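Local coordinates for bacteriocin immunity protein (Pseudomonas aeruginosa, PDB 4UHP) that binds the DNase domain of its cognate bacteriocin, pyocin AP41, with very high affinity and probably protects the producing cell from the toxin, at residues D[19-24]-D[35-40]; D[43-48]-D[56-61]; D[49-54]-D[72-77]. All coordinates share one frame; numbering follows the deposited sequence.

Contact 1: D[19-24]-D[35-40]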
loop_
_atom_site.group_PDB
_atom_site.type_symbol
_atom_site.label_atom_id
_atom_site.label_comp_id
_atom_site.label_asym_id
_atom_site.label_seq_id
_atom_site.Cartn_x
_atom_site.Cartn_y
_atom_site.Cartn_z
ATOM N N ILE D 19 -3.080 -9.826 12.568
ATOM C CA ILE D 19 -2.470 -8.508 12.444
ATOM C C ILE D 19 -0.957 -8.602 12.231
ATOM O O ILE D 19 -0.377 -7.823 11.473
ATOM C CB ILE D 19 -2.760 -7.639 13.680
ATOM C CG1 ILE D 19 -4.269 -7.549 13.918
ATOM C CG2 ILE D 19 -2.182 -6.249 13.502
ATOM C CD1 ILE D 19 -5.038 -7.032 12.718
ATOM N N GLU D 20 -0.327 -9.574 12.883
ATOM C CA GLU D 20 1.113 -9.773 12.756
ATOM C C GLU D 20 1.520 -10.058 11.310
ATOM O O GLU D 20 2.658 -9.810 10.913
ATOM C CB GLU D 20 1.573 -10.912 13.667
ATOM C CG GLU D 20 1.581 -10.554 15.144
ATOM C CD GLU D 20 1.834 -11.751 16.041
ATOM O OE1 GLU D 20 1.679 -12.897 15.567
ATOM O OE2 GLU D 20 2.178 -11.543 17.223
ATOM N N GLU D 21 0.578 -10.568 10.525
ATOM C CA GLU D 21 0.847 -10.922 9.138
ATOM C C GLU D 21 1.037 -9.669 8.276
ATOM O O GLU D 21 1.537 -9.746 7.155
ATOM C CB GLU D 21 -0.285 -11.800 8.591
ATOM C CG GLU D 21 0.084 -12.614 7.361
ATOM C CD GLU D 21 -0.737 -13.888 7.224
ATOM O OE1 GLU D 21 -1.386 -14.296 8.212
ATOM O OE2 GLU D 21 -0.735 -14.480 6.125
ATOM N N PHE D 22 0.652 -8.515 8.814
ATOM C CA PHE D 22 0.869 -7.242 8.132
ATOM C C PHE D 22 2.268 -6.685 8.399
ATOM O O PHE D 22 2.585 -5.566 7.996
ATOM C CB PHE D 22 -0.188 -6.221 8.558
ATOM C CG PHE D 22 -1.575 -6.562 8.099
ATOM C CD1 PHE D 22 -2.026 -6.162 6.854
ATOM C CD2 PHE D 22 -2.425 -7.292 8.911
ATOM C CE1 PHE D 22 -3.301 -6.480 6.429
ATOM C CE2 PHE D 22 -3.700 -7.613 8.492
ATOM C CZ PHE D 22 -4.138 -7.207 7.248
ATOM N N PHE D 23 3.102 -7.473 9.071
ATOM C CA PHE D 23 4.452 -7.041 9.420
ATOM C C PHE D 23 5.493 -8.098 9.067
ATOM O O PHE D 23 6.679 -7.798 8.967
ATOM C CB PHE D 23 4.538 -6.709 10.913
ATOM C CG PHE D 23 3.697 -5.533 11.322
ATOM C CD1 PHE D 23 2.356 -5.695 11.630
ATOM C CD2 PHE D 23 4.250 -4.265 11.408
ATOM C CE1 PHE D 23 1.578 -4.613 12.008
ATOM C CE2 PHE D 23 3.480 -3.180 11.788
ATOM C CZ PHE D 23 2.141 -3.354 12.086
ATOM N N LYS D 24 5.040 -9.335 8.894
ATOM C CA LYS D 24 5.922 -10.453 8.578
ATOM C C LYS D 24 5.281 -11.357 7.536
ATOM O O LYS D 24 4.070 -11.301 7.312
ATOM C CB LYS D 24 6.251 -11.264 9.836
ATOM C CG LYS D 24 5.290 -12.416 10.099
ATOM C CD LYS D 24 5.682 -13.192 11.347
ATOM C CE LYS D 24 4.801 -12.822 12.530
ATOM N NZ LYS D 24 4.817 -13.865 13.593
ATOM N N GLU D 35 -0.088 -10.963 -2.326
ATOM C CA GLU D 35 -0.867 -9.733 -2.372
ATOM C C GLU D 35 -2.361 -10.007 -2.262
ATOM O O GLU D 35 -3.082 -9.271 -1.590
ATOM C CB GLU D 35 -0.571 -8.955 -3.654
ATOM C CG GLU D 35 -1.166 -7.562 -3.658
ATOM C CD GLU D 35 -0.452 -6.626 -4.608
ATOM O OE1 GLU D 35 0.282 -7.118 -5.492
ATOM O OE2 GLU D 35 -0.616 -5.397 -4.463
ATOM N N LYS D 36 -2.826 -11.066 -2.917
ATOM C CA LYS D 36 -4.245 -11.402 -2.875
ATOM C C LYS D 36 -4.653 -11.923 -1.496
ATOM O O LYS D 36 -5.804 -11.773 -1.088
ATOM C CB LYS D 36 -4.592 -12.425 -3.958
ATOM C CG LYS D 36 -4.365 -11.915 -5.375
ATOM C CD LYS D 36 -5.540 -12.239 -6.282
ATOM C CE LYS D 36 -5.882 -11.064 -7.188
ATOM N NZ LYS D 36 -6.887 -10.155 -6.569
ATOM N N ARG D 37 -3.712 -12.527 -0.778
ATOM C CA ARG D 37 -3.977 -12.928 0.599
ATOM C C ARG D 37 -4.065 -11.703 1.502
ATOM O O ARG D 37 -4.964 -11.599 2.335
ATOM C CB ARG D 37 -2.902 -13.885 1.124
ATOM C CG ARG D 37 -2.964 -14.060 2.638
ATOM C CD ARG D 37 -2.193 -15.271 3.133
ATOM N NE ARG D 37 -2.324 -15.405 4.581
ATOM C CZ ARG D 37 -3.333 -16.022 5.188
ATOM N NH1 ARG D 37 -4.302 -16.577 4.472
ATOM N NH2 ARG D 37 -3.374 -16.088 6.510
ATOM N N MET D 38 -3.131 -10.773 1.335
ATOM C CA MET D 38 -3.142 -9.558 2.138
ATOM C C MET D 38 -4.359 -8.701 1.789
ATOM O O MET D 38 -4.943 -8.059 2.663
ATOM C CB MET D 38 -1.843 -8.772 1.949
ATOM C CG MET D 38 -0.591 -9.552 2.332
ATOM S SD MET D 38 -0.722 -10.390 3.932
ATOM C CE MET D 38 -0.966 -8.998 5.031
ATOM N N ASP D 39 -4.746 -8.706 0.513
ATOM C CA ASP D 39 -5.982 -8.054 0.087
ATOM C C ASP D 39 -7.165 -8.598 0.887
ATOM O O ASP D 39 -7.984 -7.836 1.402
ATOM C CB ASP D 39 -6.224 -8.260 -1.412
ATOM C CG ASP D 39 -5.342 -7.373 -2.279
ATOM O OD1 ASP D 39 -4.384 -6.778 -1.748
ATOM O OD2 ASP D 39 -5.602 -7.278 -3.498
ATOM N N LYS D 40 -7.234 -9.922 0.994
ATOM C CA LYS D 40 -8.308 -10.583 1.724
ATOM C C LYS D 40 -8.289 -10.234 3.211
ATOM O O LYS D 40 -9.339 -10.034 3.821
ATOM C CB LYS D 40 -8.218 -12.101 1.550
ATOM C CG LYS D 40 -9.310 -12.867 2.282
ATOM C CD LYS D 40 -9.032 -14.361 2.313
ATOM C CE LYS D 40 -10.078 -15.091 3.139
ATOM N NZ LYS D 40 -9.792 -16.548 3.240
#
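Glu21 and Arg37 meet at about a right angle, with their end groups turned 31° against each other. Arg37 reaches across with a chain extended as far as NE, which places the edge of its guanidinium at the carboxylate. There NH2 of Arg37 bonds to OE1 of Glu21 at 3.2 Å, on the syn side and close to the guanidinium plane. NE points at OE2 of Glu21, but the modelled separation is too short for its exact length to be trusted; the salt bridge itself is clear. Glu21 offers its carboxylate by holding CG anti to the backbone N (chi1 -160°) on an extended chain.

Met38 does the apolar work. Bent at both chi2 and chi3, its chain slides past Phe22 in the opposite direction and sets CE over one face of the ring, 3.9 Å from the ring centroid and displaced toward the rim: a CH-pi contact. The same methyl lies 3.4 Å from the backbone O of Glu21. Aromatic side chains of another protein chain pack on Phe22 and on Met38.

This contact ties the loop following helix 12-19 to helix 31-49, where Glu21 also touches Leu41, and Phe22 both Leu41 and Val42.

Contact 2: D[43-48]-D[56-61]; sequences KHFEEV and GVIFHP
Phe45 and Ile58 approach from opposite directions and meet in a CH-pi contact. The terminal methyl CD1 of Ile58 stands over the centre of the Phe45 ring, 3.8 Å from the centroid and only 10° off the ring normal, so the methyl sits above the ring with all six carbons at roughly similar distances below it. Two torsions explain the aim: Phe45 carries its ring anti to the backbone N (chi1 176°), and Ile58 is extended at chi2 (176°), which pushes CD1 forward as the leading atom.

Plain apolar packing supplements this. CG1 of Ile58 follows behind its methyl and comes within 4.0 Å of CZ of Phe45, near the far end of the ring. Val57 crosses the phenylalanine at about a right angle and approaches that same end obliquely, its CB 4.0 Å from CZ of Phe45.

No hydrogen bond links the two segments. Lys43 is engaged elsewhere: its NZ makes a weak bond to Glu46 on the same helix and a salt bridge with an acidic side chain of another protein chain.

Ile19, Ile71 and Val75 also touch Phe45. The one ring on helix 31-49 thus joins helices 12-19, 56-59 and 68-81 in the buried centre of the four-helix fold of the colicin and pyocin immunity proteins, where short helix 56-59 packs against long helix 31-49.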
loop_
_atom_site.group_PDB
_atom_site.type_symbol
_atom_site.label_atom_id
_atom_site.label_comp_id
_atom_site.label_asym_id
_atom_site.label_seq_id
_atom_site.Cartn_x
_atom_site.Cartn_y
_atom_site.Cartn_z
ATOM N N LYS D 43 -9.496 -6.452 3.852
ATOM C CA LYS D 43 -10.927 -6.243 3.714
ATOM C C LYS D 43 -11.678 -6.996 4.802
ATOM O O LYS D 43 -12.748 -6.571 5.231
ATOM C CB LYS D 43 -11.403 -6.658 2.320
ATOM C CG LYS D 43 -10.729 -5.870 1.196
ATOM C CD LYS D 43 -10.570 -4.398 1.584
ATOM C CE LYS D 43 -10.312 -3.502 0.384
ATOM N NZ LYS D 43 -11.064 -2.221 0.494
ATOM N N HIS D 44 -11.103 -8.102 5.261
ATOM C CA HIS D 44 -11.662 -8.831 6.394
ATOM C C HIS D 44 -11.520 -8.019 7.678
ATOM O O HIS D 44 -12.443 -7.957 8.489
ATOM C CB HIS D 44 -10.980 -10.189 6.557
ATOM C CG HIS D 44 -11.407 -10.933 7.783
ATOM N ND1 HIS D 44 -12.651 -11.513 7.906
ATOM C CD2 HIS D 44 -10.758 -11.184 8.944
ATOM C CE1 HIS D 44 -12.747 -12.095 9.088
ATOM N NE2 HIS D 44 -11.613 -11.909 9.739
ATOM N N PHE D 45 -10.351 -7.408 7.854
ATOM C CA PHE D 45 -10.089 -6.526 8.988
ATOM C C PHE D 45 -11.136 -5.422 9.065
ATOM O O PHE D 45 -11.755 -5.207 10.107
ATOM C CB PHE D 45 -8.684 -5.919 8.880
ATOM C CG PHE D 45 -8.361 -4.929 9.966
ATOM C CD1 PHE D 45 -7.782 -5.348 11.154
ATOM C CD2 PHE D 45 -8.629 -3.578 9.798
ATOM C CE1 PHE D 45 -7.482 -4.442 12.155
ATOM C CE2 PHE D 45 -8.337 -2.667 10.798
ATOM C CZ PHE D 45 -7.760 -3.102 11.978
ATOM N N GLU D 46 -11.330 -4.726 7.950
ATOM C CA GLU D 46 -12.298 -3.636 7.879
ATOM C C GLU D 46 -13.720 -4.119 8.148
ATOM O O GLU D 46 -14.529 -3.413 8.754
ATOM C CB GLU D 46 -12.227 -2.957 6.510
ATOM C CG GLU D 46 -10.844 -2.441 6.171
ATOM C CD GLU D 46 -10.748 -1.870 4.772
ATOM O OE1 GLU D 46 -11.626 -2.169 3.932
ATOM O OE2 GLU D 46 -9.785 -1.121 4.517
ATOM N N GLU D 47 -14.016 -5.332 7.697
ATOM C CA GLU D 47 -15.352 -5.895 7.836
ATOM C C GLU D 47 -15.707 -6.195 9.289
ATOM O O GLU D 47 -16.766 -5.791 9.768
ATOM C CB GLU D 47 -15.474 -7.170 7.000
ATOM C CG GLU D 47 -16.792 -7.906 7.176
ATOM C CD GLU D 47 -16.846 -9.192 6.376
ATOM O OE1 GLU D 47 -15.991 -9.372 5.484
ATOM O OE2 GLU D 47 -17.742 -10.022 6.640
ATOM N N VAL D 48 -14.823 -6.898 9.990
ATOM C CA VAL D 48 -15.147 -7.389 11.328
ATOM C C VAL D 48 -14.960 -6.336 12.421
ATOM O O VAL D 48 -15.624 -6.398 13.454
ATOM C CB VAL D 48 -14.307 -8.634 11.692
ATOM C CG1 VAL D 48 -14.650 -9.790 10.768
ATOM C CG2 VAL D 48 -12.820 -8.322 11.641
ATOM N N GLY D 56 -6.634 2.036 7.560
ATOM C CA GLY D 56 -5.833 3.111 8.111
ATOM C C GLY D 56 -5.289 2.799 9.491
ATOM O O GLY D 56 -4.217 3.274 9.854
ATOM N N VAL D 57 -6.021 1.998 10.262
ATOM C CA VAL D 57 -5.551 1.580 11.579
ATOM C C VAL D 57 -4.224 0.834 11.452
ATOM O O VAL D 57 -3.316 1.006 12.266
ATOM C CB VAL D 57 -6.574 0.677 12.293
ATOM C CG1 VAL D 57 -6.055 0.261 13.662
ATOM C CG2 VAL D 57 -7.918 1.390 12.420
ATOM N N ILE D 58 -4.117 0.018 10.411
ATOM C CA ILE D 58 -2.917 -0.773 10.169
ATOM C C ILE D 58 -1.819 0.028 9.480
ATOM O O ILE D 58 -0.684 0.085 9.964
ATOM C CB ILE D 58 -3.231 -2.009 9.302
ATOM C CG1 ILE D 58 -4.260 -2.903 9.995
ATOM C CG2 ILE D 58 -1.958 -2.782 8.991
ATOM C CD1 ILE D 58 -4.698 -4.086 9.154
ATOM N N PHE D 59 -2.161 0.644 8.351
ATOM C CA PHE D 59 -1.161 1.248 7.476
ATOM C C PHE D 59 -0.880 2.720 7.776
ATOM O O PHE D 59 0.137 3.257 7.342
ATOM C CB PHE D 59 -1.590 1.097 6.012
ATOM C CG PHE D 59 -1.742 -0.333 5.570
ATOM C CD1 PHE D 59 -0.629 -1.131 5.364
ATOM C CD2 PHE D 59 -2.997 -0.875 5.352
ATOM C CE1 PHE D 59 -0.765 -2.447 4.953
ATOM C CE2 PHE D 59 -3.139 -2.187 4.939
ATOM C CZ PHE D 59 -2.019 -2.976 4.740
ATOM N N HIS D 60 -1.781 3.377 8.497
ATOM C CA HIS D 60 -1.543 4.756 8.917
ATOM C C HIS D 60 -1.926 4.972 10.379
ATOM O O HIS D 60 -2.789 5.795 10.691
ATOM C CB HIS D 60 -2.302 5.716 8.007
ATOM C CG HIS D 60 -1.840 5.668 6.583
ATOM N ND1 HIS D 60 -0.820 6.464 6.107
ATOM C CD2 HIS D 60 -2.232 4.896 5.543
ATOM C CE1 HIS D 60 -0.615 6.196 4.829
ATOM N NE2 HIS D 60 -1.458 5.247 4.463
ATOM N N PRO D 61 -1.264 4.235 11.283
ATOM C CA PRO D 61 -1.638 4.207 12.698
ATOM C C PRO D 61 -1.284 5.491 13.436
ATOM O O PRO D 61 -0.366 6.210 13.036
ATOM C CB PRO D 61 -0.825 3.033 13.240
ATOM C CG PRO D 61 0.406 3.038 12.395
ATOM C CD PRO D 61 -0.037 3.456 11.025
#

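Contact 3: D[49-54]-D[72-77]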
loop_
_atom_site.group_PDB
_atom_site.type_symbol
_atom_site.label_atom_id
_atom_site.label_comp_id
_atom_site.label_asym_id
_atom_site.label_seq_id
_atom_site.Cartn_x
_atom_site.Cartn_y
_atom_site.Cartn_z
ATOM N N THR D 49 -14.067 -5.374 12.203
ATOM C CA THR D 49 -13.833 -4.338 13.207
ATOM C C THR D 49 -14.820 -3.187 13.066
ATOM O O THR D 49 -15.150 -2.520 14.049
ATOM C CB THR D 49 -12.404 -3.759 13.125
ATOM O OG1 THR D 49 -12.245 -3.038 11.895
ATOM C CG2 THR D 49 -11.359 -4.868 13.221
ATOM N N SER D 50 -15.271 -2.956 11.833
ATOM C CA SER D 50 -16.141 -1.827 11.497
ATOM C C SER D 50 -15.513 -0.477 11.853
ATOM O O SER D 50 -16.221 0.516 12.015
ATOM C CB SER D 50 -17.505 -1.965 12.188
ATOM O OG SER D 50 -18.266 -3.024 11.630
ATOM N N HIS D 51 -14.187 -0.438 11.961
ATOM C CA HIS D 51 -13.480 0.791 12.309
ATOM C C HIS D 51 -13.610 1.818 11.184
ATOM O O HIS D 51 -13.484 1.470 10.011
ATOM C CB HIS D 51 -12.002 0.495 12.600
ATOM C CG HIS D 51 -11.336 1.519 13.468
ATOM N ND1 HIS D 51 -10.902 2.735 12.988
ATOM C CD2 HIS D 51 -11.029 1.505 14.787
ATOM C CE1 HIS D 51 -10.358 3.428 13.973
ATOM N NE2 HIS D 51 -10.421 2.702 15.076
ATOM N N PRO D 52 -13.872 3.087 11.539
ATOM C CA PRO D 52 -14.076 4.170 10.568
ATOM C C PRO D 52 -12.854 4.429 9.691
ATOM O O PRO D 52 -13.001 4.792 8.523
ATOM C CB PRO D 52 -14.364 5.390 11.451
ATOM C CG PRO D 52 -14.789 4.829 12.762
ATOM C CD PRO D 52 -14.021 3.562 12.925
ATOM N N ARG D 53 -11.662 4.246 10.252
ATOM C CA ARG D 53 -10.427 4.481 9.507
ATOM C C ARG D 53 -10.033 3.269 8.660
ATOM O O ARG D 53 -9.035 3.313 7.945
ATOM C CB ARG D 53 -9.284 4.848 10.463
ATOM C CG ARG D 53 -9.540 6.105 11.287
ATOM C CD ARG D 53 -8.271 6.605 11.969
ATOM N NE ARG D 53 -7.268 7.039 10.999
ATOM C CZ ARG D 53 -6.085 6.457 10.826
ATOM N NH1 ARG D 53 -5.738 5.418 11.575
ATOM N NH2 ARG D 53 -5.241 6.919 9.912
ATOM N N LYS D 54 -10.821 2.199 8.750
ATOM C CA LYS D 54 -10.605 0.983 7.960
ATOM C C LYS D 54 -9.165 0.469 8.069
ATOM O O LYS D 54 -8.645 0.294 9.170
ATOM C CB LYS D 54 -10.968 1.229 6.491
ATOM C CG LYS D 54 -12.429 1.601 6.260
ATOM C CD LYS D 54 -12.750 1.687 4.772
ATOM C CE LYS D 54 -11.869 2.719 4.075
ATOM N NZ LYS D 54 -12.076 2.753 2.597
ATOM N N VAL D 72 -4.331 -3.826 17.600
ATOM C CA VAL D 72 -5.342 -4.563 18.346
ATOM C C VAL D 72 -5.952 -3.687 19.438
ATOM O O VAL D 72 -7.169 -3.676 19.629
ATOM C CB VAL D 72 -4.758 -5.846 18.974
ATOM C CG1 VAL D 72 -5.754 -6.480 19.935
ATOM C CG2 VAL D 72 -4.361 -6.832 17.886
ATOM N N LYS D 73 -5.103 -2.937 20.135
ATOM C CA LYS D 73 -5.562 -2.069 21.216
ATOM C C LYS D 73 -6.448 -0.933 20.696
ATOM O O LYS D 73 -7.431 -0.564 21.338
ATOM C CB LYS D 73 -4.367 -1.509 21.990
ATOM C CG LYS D 73 -4.750 -0.640 23.172
ATOM C CD LYS D 73 -3.518 -0.199 23.935
ATOM C CE LYS D 73 -3.837 0.851 24.987
ATOM N NZ LYS D 73 -4.763 0.339 26.035
ATOM N N GLU D 74 -6.109 -0.390 19.530
ATOM C CA GLU D 74 -6.943 0.636 18.913
ATOM C C GLU D 74 -8.314 0.073 18.554
ATOM O O GLU D 74 -9.335 0.725 18.775
ATOM C CB GLU D 74 -6.269 1.217 17.667
ATOM C CG GLU D 74 -7.188 2.086 16.810
ATOM C CD GLU D 74 -7.792 3.257 17.572
ATOM O OE1 GLU D 74 -7.139 3.766 18.509
ATOM O OE2 GLU D 74 -8.923 3.668 17.228
ATOM N N VAL D 75 -8.331 -1.141 18.009
ATOM C CA VAL D 75 -9.587 -1.805 17.681
ATOM C C VAL D 75 -10.412 -2.037 18.946
ATOM O O VAL D 75 -11.591 -1.680 19.003
ATOM C CB VAL D 75 -9.349 -3.151 16.959
ATOM C CG1 VAL D 75 -10.629 -3.977 16.921
ATOM C CG2 VAL D 75 -8.824 -2.914 15.544
ATOM N N LYS D 76 -9.779 -2.618 19.959
ATOM C CA LYS D 76 -10.447 -2.912 21.223
ATOM C C LYS D 76 -11.038 -1.650 21.848
ATOM O O LYS D 76 -12.210 -1.629 22.232
ATOM C CB LYS D 76 -9.469 -3.583 22.193
ATOM C CG LYS D 76 -10.086 -4.022 23.506
ATOM C CD LYS D 76 -9.154 -4.949 24.270
ATOM C CE LYS D 76 -7.843 -4.264 24.608
ATOM N NZ LYS D 76 -6.931 -5.168 25.362
ATOM N N GLU D 77 -10.231 -0.595 21.920
ATOM C CA GLU D 77 -10.659 0.672 22.506
ATOM C C GLU D 77 -11.799 1.328 21.732
ATOM O O GLU D 77 -12.750 1.828 22.331
ATOM C CB GLU D 77 -9.479 1.644 22.604
ATOM C CG GLU D 77 -8.506 1.324 23.733
ATOM C CD GLU D 77 -7.377 2.337 23.846
ATOM O OE1 GLU D 77 -7.199 3.152 22.915
ATOM O OE2 GLU D 77 -6.671 2.325 24.879
#
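NE2 of His51 donates to OE2 of Glu74 over 2.8 Å, a His-carboxylate hydrogen bond with an N-H...O angle of 158°. The acceptor lies near the plane of the imidazole, at its edge, and is met through the anti lone pair, away from the other carboxylate oxygen. Ring and carboxylate planes stand 75° apart. Glu74 can meet the ring because its chain bends at chi2, turning the carboxylate to the edge of the ring.

The other nitrogen of the imidazole is also engaged: ND1 of His51 accepts from the backbone N of Arg53 at 3.2 Å, again close to the ring plane. Held through both nitrogens, the ring has its rotation fixed, and its protonation pattern is consistent with a neutral imidazole carrying its hydrogen on NE2. Trp78 meets the same ring with its plane at about 45°.

Beside this polar link, Thr49 and Val75 cross at about a right angle, with CG2 of Thr49 3.9 Å from CG1 of Val75. OG1 of Thr49 has two partners: it bonds to the backbone O of Phe45 and accepts from the backbone N of His51 at 3.2 Å.

That last bond defines an ST turn at the C-terminal end of helix 31-49. A type I beta turn from His51 to Lys54 follows, and together they reverse the chain toward helix 56-59, with the histidine fastening this interhelical connection to helix 68-81.

In the fold
All three contacts are buried, yet their chemistry changes with place in the fold. Contact 2, whose centre lies about 6 Å from the centre of the chain, is purely apolar; contacts 1 and 3 lie further out, on opposite sides of that centre, and each adds a polar pair, a salt bridge in contact 1 and a His-carboxylate hydrogen bond in contact 3. Contacts 1 and 2 share helix 31-49 and join where Phe22 packs on Ile58 and Phe59. Contact 3 adjoins contact 2 through Val57 against His51 and a probable Arg53-His60 hydrogen bond. Contacts 1 and 2 each bring seven residues near the other protein chain, contact 3 only Arg53 and Lys54.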